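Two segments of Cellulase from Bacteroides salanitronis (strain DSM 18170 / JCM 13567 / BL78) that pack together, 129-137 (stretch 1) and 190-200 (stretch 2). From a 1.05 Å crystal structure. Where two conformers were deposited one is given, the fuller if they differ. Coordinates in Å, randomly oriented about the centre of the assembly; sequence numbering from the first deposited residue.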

ATOM      1  N   TRP A 129       4.956  -0.289  19.254  1.00 12.21           N
ATOM      2  CA  TRP A 129       3.831  -0.880  19.979  1.00 12.76           C
ATOM      3  C   TRP A 129       3.187  -2.031  19.211  1.00 10.80           C
ATOM      4  O   TRP A 129       2.651  -2.962  19.824  1.00 11.90           O
ATOM      5  CB  TRP A 129       2.762   0.175  20.307  1.00 12.90           C
ATOM      6  CG  TRP A 129       2.056   0.758  19.112  1.00 11.83           C
ATOM      7  CD1 TRP A 129       2.417   1.871  18.411  1.00 11.61           C
ATOM      8  CD2 TRP A 129       0.861   0.263  18.484  1.00 11.10           C
ATOM      9  NE1 TRP A 129       1.536   2.095  17.390  1.00 12.38           N
ATOM     10  CE2 TRP A 129       0.564   1.133  17.411  1.00 10.85           C
ATOM     11  CE3 TRP A 129       0.004  -0.816  18.727  1.00 11.14           C
ATOM     12  CZ2 TRP A 129      -0.531   0.946  16.583  1.00 10.99           C
ATOM     13  CZ3 TRP A 129      -1.090  -0.996  17.910  1.00 11.35           C
ATOM     14  CH2 TRP A 129      -1.348  -0.118  16.840  1.00 11.47           C
ATOM     15  N   LEU A 130       3.180  -1.966  17.890  1.00 10.64           N
ATOM     16  CA  LEU A 130       2.504  -2.948  17.045  1.00 10.61           C
ATOM     17  C   LEU A 130       3.503  -4.081  16.866  1.00 10.68           C
ATOM     18  O   LEU A 130       4.300  -4.078  15.929  1.00 11.36           O
ATOM     19  CB  LEU A 130       2.084  -2.246  15.763  1.00 10.96           C
ATOM     20  CG  LEU A 130       1.244  -3.011  14.756  1.00 11.10           C
ATOM     21  CD1 LEU A 130       0.004  -3.632  15.347  1.00 10.92           C
ATOM     22  CD2 LEU A 130       0.875  -2.047  13.638  1.00 11.38           C
ATOM     23  N   ASP A 131       3.480  -5.045  17.801  1.00 10.54           N
ATOM     24  CA  ASP A 131       4.589  -5.975  18.063  1.00 11.15           C
ATOM     25  C   ASP A 131       4.134  -7.427  17.952  1.00 10.04           C
ATOM     26  O   ASP A 131       3.713  -8.043  18.933  1.00 11.17           O
ATOM     27  CB  ASP A 131       5.104  -5.651  19.481  1.00 13.16           C
ATOM     28  CG  ASP A 131       6.200  -6.576  19.954  1.00 12.67           C
ATOM     29  OD1 ASP A 131       6.713  -7.420  19.198  1.00 13.34           O
ATOM     30  OD2 ASP A 131       6.539  -6.473  21.175  1.00 16.22           O
ATOM     31  N   ILE A 132       4.241  -7.976  16.738  0.64  9.93           N
ATOM     32  CA  ILE A 132       3.776  -9.338  16.466  0.64  9.44           C
ATOM     33  C   ILE A 132       4.620 -10.371  17.198  0.64 10.02           C
ATOM     34  O   ILE A 132       4.108 -11.417  17.615  0.64 11.34           O
ATOM     35  CB  ILE A 132       3.739  -9.592  14.947  0.64  9.97           C
ATOM     36  CG1 ILE A 132       3.086 -10.934  14.598  0.64 14.20           C
ATOM     37  CG2 ILE A 132       5.148  -9.541  14.349  0.64 12.03           C
ATOM     38  CD1 ILE A 132       1.586 -10.956  14.785  0.64 13.41           C
ATOM     39  N   LYS A 133       5.920 -10.125  17.347  1.00 11.06           N
ATOM     40  CA  LYS A 133       6.779 -11.135  17.948  1.00 12.04           C
ATOM     41  C   LYS A 133       6.325 -11.455  19.362  1.00 11.81           C
ATOM     42  O   LYS A 133       6.128 -12.622  19.720  1.00 12.52           O
ATOM     43  CB  LYS A 133       8.236 -10.679  17.946  1.00 13.41           C
ATOM     44  CG  LYS A 133       9.184 -11.813  18.355  1.00 16.68           C
ATOM     45  CD  LYS A 133      10.667 -11.456  18.233  1.00 17.29           C
ATOM     46  CE  LYS A 133      11.072 -10.385  19.237  1.00 42.97           C
ATOM     47  NZ  LYS A 133      12.511  -9.998  19.126  1.00 39.55           N
ATOM     48  N   ASP A 134       6.133 -10.417  20.179  0.62 11.69           N
ATOM     49  CA  ASP A 134       5.733 -10.623  21.565  0.62  9.80           C
ATOM     50  C   ASP A 134       4.241 -10.874  21.704  0.62 10.39           C
ATOM     51  O   ASP A 134       3.832 -11.579  22.627  0.62 10.98           O
ATOM     52  CB  ASP A 134       6.181  -9.439  22.414  0.62 12.81           C
ATOM     53  CG  ASP A 134       7.689  -9.287  22.442  0.62 14.13           C
ATOM     54  OD1 ASP A 134       8.384 -10.281  22.747  0.62 17.36           O
ATOM     55  OD2 ASP A 134       8.173  -8.175  22.136  0.62 15.62           O
ATOM     56  N   ALA A 135       3.416 -10.338  20.808  1.00 10.81           N
ATOM     57  CA  ALA A 135       1.994 -10.642  20.879  1.00 11.13           C
ATOM     58  C   ALA A 135       1.745 -12.125  20.688  1.00 10.53           C
ATOM     59  O   ALA A 135       0.807 -12.680  21.278  1.00 11.74           O
ATOM     60  CB  ALA A 135       1.226  -9.869  19.814  1.00 11.00           C
ATOM     61  N   ALA A 136       2.580 -12.804  19.902  1.00 10.82           N
ATOM     62  CA  ALA A 136       2.392 -14.220  19.646  1.00 11.24           C
ATOM     63  C   ALA A 136       2.851 -15.094  20.804  1.00 11.63           C
ATOM     64  O   ALA A 136       2.525 -16.284  20.819  1.00 14.07           O
ATOM     65  CB  ALA A 136       3.147 -14.620  18.370  1.00 11.91           C
ATOM     66  N   THR A 137       3.616 -14.559  21.766  1.00 11.38           N
ATOM     67  CA  THR A 137       4.038 -15.327  22.922  1.00 12.23           C
ATOM     68  C   THR A 137       3.408 -14.860  24.227  1.00 11.71           C
ATOM     69  O   THR A 137       3.483 -15.582  25.208  1.00 14.41           O
ATOM     70  CB  THR A 137       5.569 -15.332  23.074  1.00 12.69           C
ATOM     71  OG1 THR A 137       6.042 -13.999  23.265  1.00 14.79           O
ATOM     72  CG2 THR A 137       6.258 -15.951  21.871  1.00 15.08           C
ATOM     73  N   GLY A 190       2.526 -21.607  13.342  1.00 12.43           N
ATOM     74  CA  GLY A 190       1.509 -20.762  12.755  1.00 13.10           C
ATOM     75  C   GLY A 190       0.988 -19.674  13.659  1.00 11.46           C
ATOM     76  O   GLY A 190       0.076 -18.948  13.247  1.00 11.61           O
ATOM     77  N   ARG A 191       1.534 -19.500  14.864  1.00 12.20           N
ATOM     78  CA  ARG A 191       0.937 -18.553  15.802  1.00 11.49           C
ATOM     79  C   ARG A 191       1.015 -17.120  15.288  1.00 10.21           C
ATOM     80  O   ARG A 191       0.027 -16.382  15.355  1.00 10.52           O
ATOM     81  CB  ARG A 191       1.581 -18.668  17.178  1.00 12.27           C
ATOM     82  CG  ARG A 191       0.949 -17.766  18.214  1.00 13.75           C
ATOM     83  CD  ARG A 191      -0.546 -18.005  18.388  1.00 14.77           C
ATOM     84  NE  ARG A 191      -1.117 -17.091  19.368  1.00 16.60           N
ATOM     85  CZ  ARG A 191      -2.356 -16.631  19.324  1.00 15.56           C
ATOM     86  NH1 ARG A 191      -3.190 -16.992  18.349  1.00 17.99           N
ATOM     87  NH2 ARG A 191      -2.770 -15.773  20.254  1.00 24.22           N
ATOM     88  N   GLN A 192       2.184 -16.681  14.827  1.00  9.83           N
ATOM     89  CA  GLN A 192       2.264 -15.317  14.330  1.00  9.55           C
ATOM     90  C   GLN A 192       1.273 -15.089  13.191  1.00  9.15           C
ATOM     91  O   GLN A 192       0.632 -14.027  13.132  1.00  9.35           O
ATOM     92  CB  GLN A 192       3.673 -14.970  13.879  1.00  9.90           C
ATOM     93  CG  GLN A 192       4.649 -14.751  15.011  1.00  9.91           C
ATOM     94  CD  GLN A 192       6.011 -14.335  14.491  1.00  9.65           C
ATOM     95  OE1 GLN A 192       6.119 -13.864  13.347  1.00 12.66           O
ATOM     96  NE2 GLN A 192       7.045 -14.492  15.274  1.00 11.33           N
ATOM     97  N   TYR A 193       1.133 -16.043  12.256  1.00  9.62           N
ATOM     98  CA  TYR A 193       0.162 -15.843  11.183  1.00  9.26           C
ATOM     99  C   TYR A 193      -1.245 -15.696  11.746  1.00  9.35           C
ATOM    100  O   TYR A 193      -2.046 -14.871  11.264  1.00  9.75           O
ATOM    101  CB  TYR A 193       0.187 -17.001  10.185  1.00 10.31           C
ATOM    102  CG  TYR A 193       1.516 -17.216   9.500  1.00  9.96           C
ATOM    103  CD1 TYR A 193       2.269 -16.162   9.033  1.00 10.87           C
ATOM    104  CD2 TYR A 193       2.028 -18.495   9.341  1.00  9.89           C
ATOM    105  CE1 TYR A 193       3.495 -16.371   8.427  1.00 11.20           C
ATOM    106  CE2 TYR A 193       3.246 -18.724   8.737  1.00 10.58           C
ATOM    107  CZ  TYR A 193       3.983 -17.650   8.275  1.00 10.76           C
ATOM    108  OH  TYR A 193       5.214 -17.809   7.683  1.00 12.21           O
ATOM    109  N   ALA A 194      -1.570 -16.494  12.762  1.00 10.12           N
ATOM    110  CA  ALA A 194      -2.891 -16.438  13.363  1.00 10.08           C
ATOM    111  C   ALA A 194      -3.114 -15.106  14.063  1.00 10.15           C
ATOM    112  O   ALA A 194      -4.204 -14.533  13.983  1.00 10.60           O
ATOM    113  CB  ALA A 194      -3.080 -17.592  14.347  1.00 12.45           C
ATOM    114  N   VAL A 195      -2.098 -14.601  14.761  1.00  9.75           N
ATOM    115  CA  VAL A 195      -2.230 -13.314  15.436  1.00  9.43           C
ATOM    116  C   VAL A 195      -2.498 -12.197  14.438  1.00  9.56           C
ATOM    117  O   VAL A 195      -3.372 -11.351  14.668  1.00  9.37           O
ATOM    118  CB  VAL A 195      -0.990 -13.036  16.302  1.00 10.75           C
ATOM    119  CG1 VAL A 195      -1.000 -11.603  16.803  1.00 12.63           C
ATOM    120  CG2 VAL A 195      -0.931 -14.010  17.464  1.00 12.83           C
ATOM    121  N   LEU A 196      -1.771 -12.171  13.319  1.00  9.17           N
ATOM    122  CA  LEU A 196      -2.028 -11.136  12.322  1.00  8.70           C
ATOM    123  C   LEU A 196      -3.459 -11.239  11.800  1.00  8.83           C
ATOM    124  O   LEU A 196      -4.150 -10.223  11.621  1.00  9.01           O
ATOM    125  CB  LEU A 196      -1.012 -11.232  11.187  1.00  9.30           C
ATOM    126  CG  LEU A 196      -1.213 -10.218  10.069  1.00  9.48           C
ATOM    127  CD1 LEU A 196      -1.241  -8.774  10.547  1.00  9.89           C
ATOM    128  CD2 LEU A 196      -0.112 -10.382   9.017  1.00 10.71           C
ATOM    129  N   ASN A 197      -3.934 -12.455  11.562  1.00  8.94           N
ATOM    130  CA  ASN A 197      -5.319 -12.610  11.136  1.00  9.10           C
ATOM    131  C   ASN A 197      -6.292 -12.095  12.194  1.00  9.88           C
ATOM    132  O   ASN A 197      -7.320 -11.484  11.854  1.00 10.11           O
ATOM    133  CB  ASN A 197      -5.607 -14.063  10.766  1.00  9.93           C
ATOM    134  CG  ASN A 197      -4.981 -14.466   9.434  1.00  9.72           C
ATOM    135  OD1 ASN A 197      -4.993 -13.696   8.472  1.00 10.39           O
ATOM    136  ND2 ASN A 197      -4.448 -15.674   9.365  1.00 11.19           N
ATOM    137  N   GLU A 198      -5.987 -12.319  13.477  1.00  9.36           N
ATOM    138  CA  GLU A 198      -6.809 -11.786  14.554  1.00 10.29           C
ATOM    139  C   GLU A 198      -6.804 -10.263  14.547  1.00  9.56           C
ATOM    140  O   GLU A 198      -7.848  -9.627  14.766  1.00 10.13           O
ATOM    141  CB  GLU A 198      -6.297 -12.278  15.920  1.00 11.40           C
ATOM    142  CG  GLU A 198      -6.451 -13.759  16.178  1.00 13.92           C
ATOM    143  CD  GLU A 198      -5.756 -14.263  17.454  1.00 22.62           C
ATOM    144  OE1 GLU A 198      -5.305 -13.450  18.310  1.00 14.74           O
ATOM    145  OE2 GLU A 198      -5.666 -15.509  17.613  1.00 18.05           O
ATOM    146  N   TRP A 199      -5.632  -9.658  14.337  1.00  8.81           N
ATOM    147  CA  TRP A 199      -5.543  -8.204  14.310  1.00  8.62           C
ATOM    148  C   TRP A 199      -6.378  -7.616  13.186  1.00  9.20           C
ATOM    149  O   TRP A 199      -7.056  -6.592  13.370  1.00  9.35           O
ATOM    150  CB  TRP A 199      -4.091  -7.776  14.129  1.00  8.89           C
ATOM    151  CG  TRP A 199      -3.194  -8.014  15.308  1.00  8.58           C
ATOM    152  CD1 TRP A 199      -3.526  -8.505  16.530  1.00  9.30           C
ATOM    153  CD2 TRP A 199      -1.793  -7.749  15.345  1.00  8.47           C
ATOM    154  NE1 TRP A 199      -2.399  -8.546  17.335  1.00  9.41           N
ATOM    155  CE2 TRP A 199      -1.323  -8.096  16.617  1.00  9.13           C
ATOM    156  CE3 TRP A 199      -0.892  -7.246  14.408  1.00  9.39           C
ATOM    157  CZ2 TRP A 199       0.022  -7.950  16.979  1.00 10.05           C
ATOM    158  CZ3 TRP A 199       0.432  -7.107  14.762  1.00 10.76           C
ATOM    159  CH2 TRP A 199       0.871  -7.447  16.035  1.00 11.17           C
ATOM    160  N   ASN A 200      -6.340  -8.241  12.004  1.00  9.10           N
ATOM    161  CA  ASN A 200      -7.159  -7.741  10.911  1.00  8.79           C
ATOM    162  C   ASN A 200      -8.638  -7.808  11.268  1.00  9.45           C
ATOM    163  O   ASN A 200      -9.411  -6.906  10.908  1.00  9.59           O
ATOM    164  CB  ASN A 200      -6.869  -8.506   9.625  1.00  9.05           C
ATOM    165  CG  ASN A 200      -5.578  -8.061   8.955  1.00  9.11           C
ATOM    166  OD1 ASN A 200      -5.126  -6.924   9.135  1.00 10.03           O
ATOM    167  ND2 ASN A 200      -4.998  -8.949   8.154  1.00  9.42           N
TER
HETATM  168  O   HOH W   1       6.700 -14.969  18.176  1.00 11.98           O
HETATM  169  O   HOH W   2      -0.728 -14.832  21.987  1.00 19.11           O

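The two stretches meet through apolar packing, with no direct hydrogen bond between them. Together they bury 469 Å². Stretch 2 is helical from Arg191 onward; stretch 1 lays a short helix against it.

The main bump is Ile132. Its CA-to-CB bond points toward stretch 2, and its side chain fills a hollow formed by Gln192, Val195, Leu196 and Trp199. CD1 of Ile132 lies 3.3 Å from CG1 of Val195 and 3.6 Å from the backbone O of Gln192. That oxygen accepts from Leu196 N within the helix. The long branched side chain of Ile132 suits the hollow: CB of Ile132 also touches the indole, 3.7 Å from CH2 of Trp199.

Trp199 is the broad bump from the other side. Its six-membered ring is clamped between two methyl groups. CD1 of Leu130 lies over one face and CD1 of Ile132 over the opposite face, each 4.0 Å from the ring centroid in a CH-pi contact. At the ring edge, CB of Ala135 sits 3.6 Å from CZ2 of Trp199. The small alanine side chain fits against this edge. CB of Ala135 also lies 4.1 Å from CG1 of Val195.

At Ala136 the backbones come close, with CA of Ala136 5.4 Å from CA of Gln192. Its short side chain suits this narrow gap: CB of Ala136 lies 3.7 Å from CG of Gln192 and 4.2 Å from CG2 of Val195.

Two waters bridge the stretches. Water 1 donates to Lys133 O and accepts from Gln192 NE2. Water 2 donates to Ala135 O and accepts from Arg191 NH2. Arg191 also forms a salt bridge within its helix, NH1 of Arg191 to OE2 of Glu198 at 3.0 Å.

Asp131 caps the short helix, OD1 of Asp131 accepting from Asp134 N at 3.2 Å. Its CA-to-CB bond points away from stretch 2.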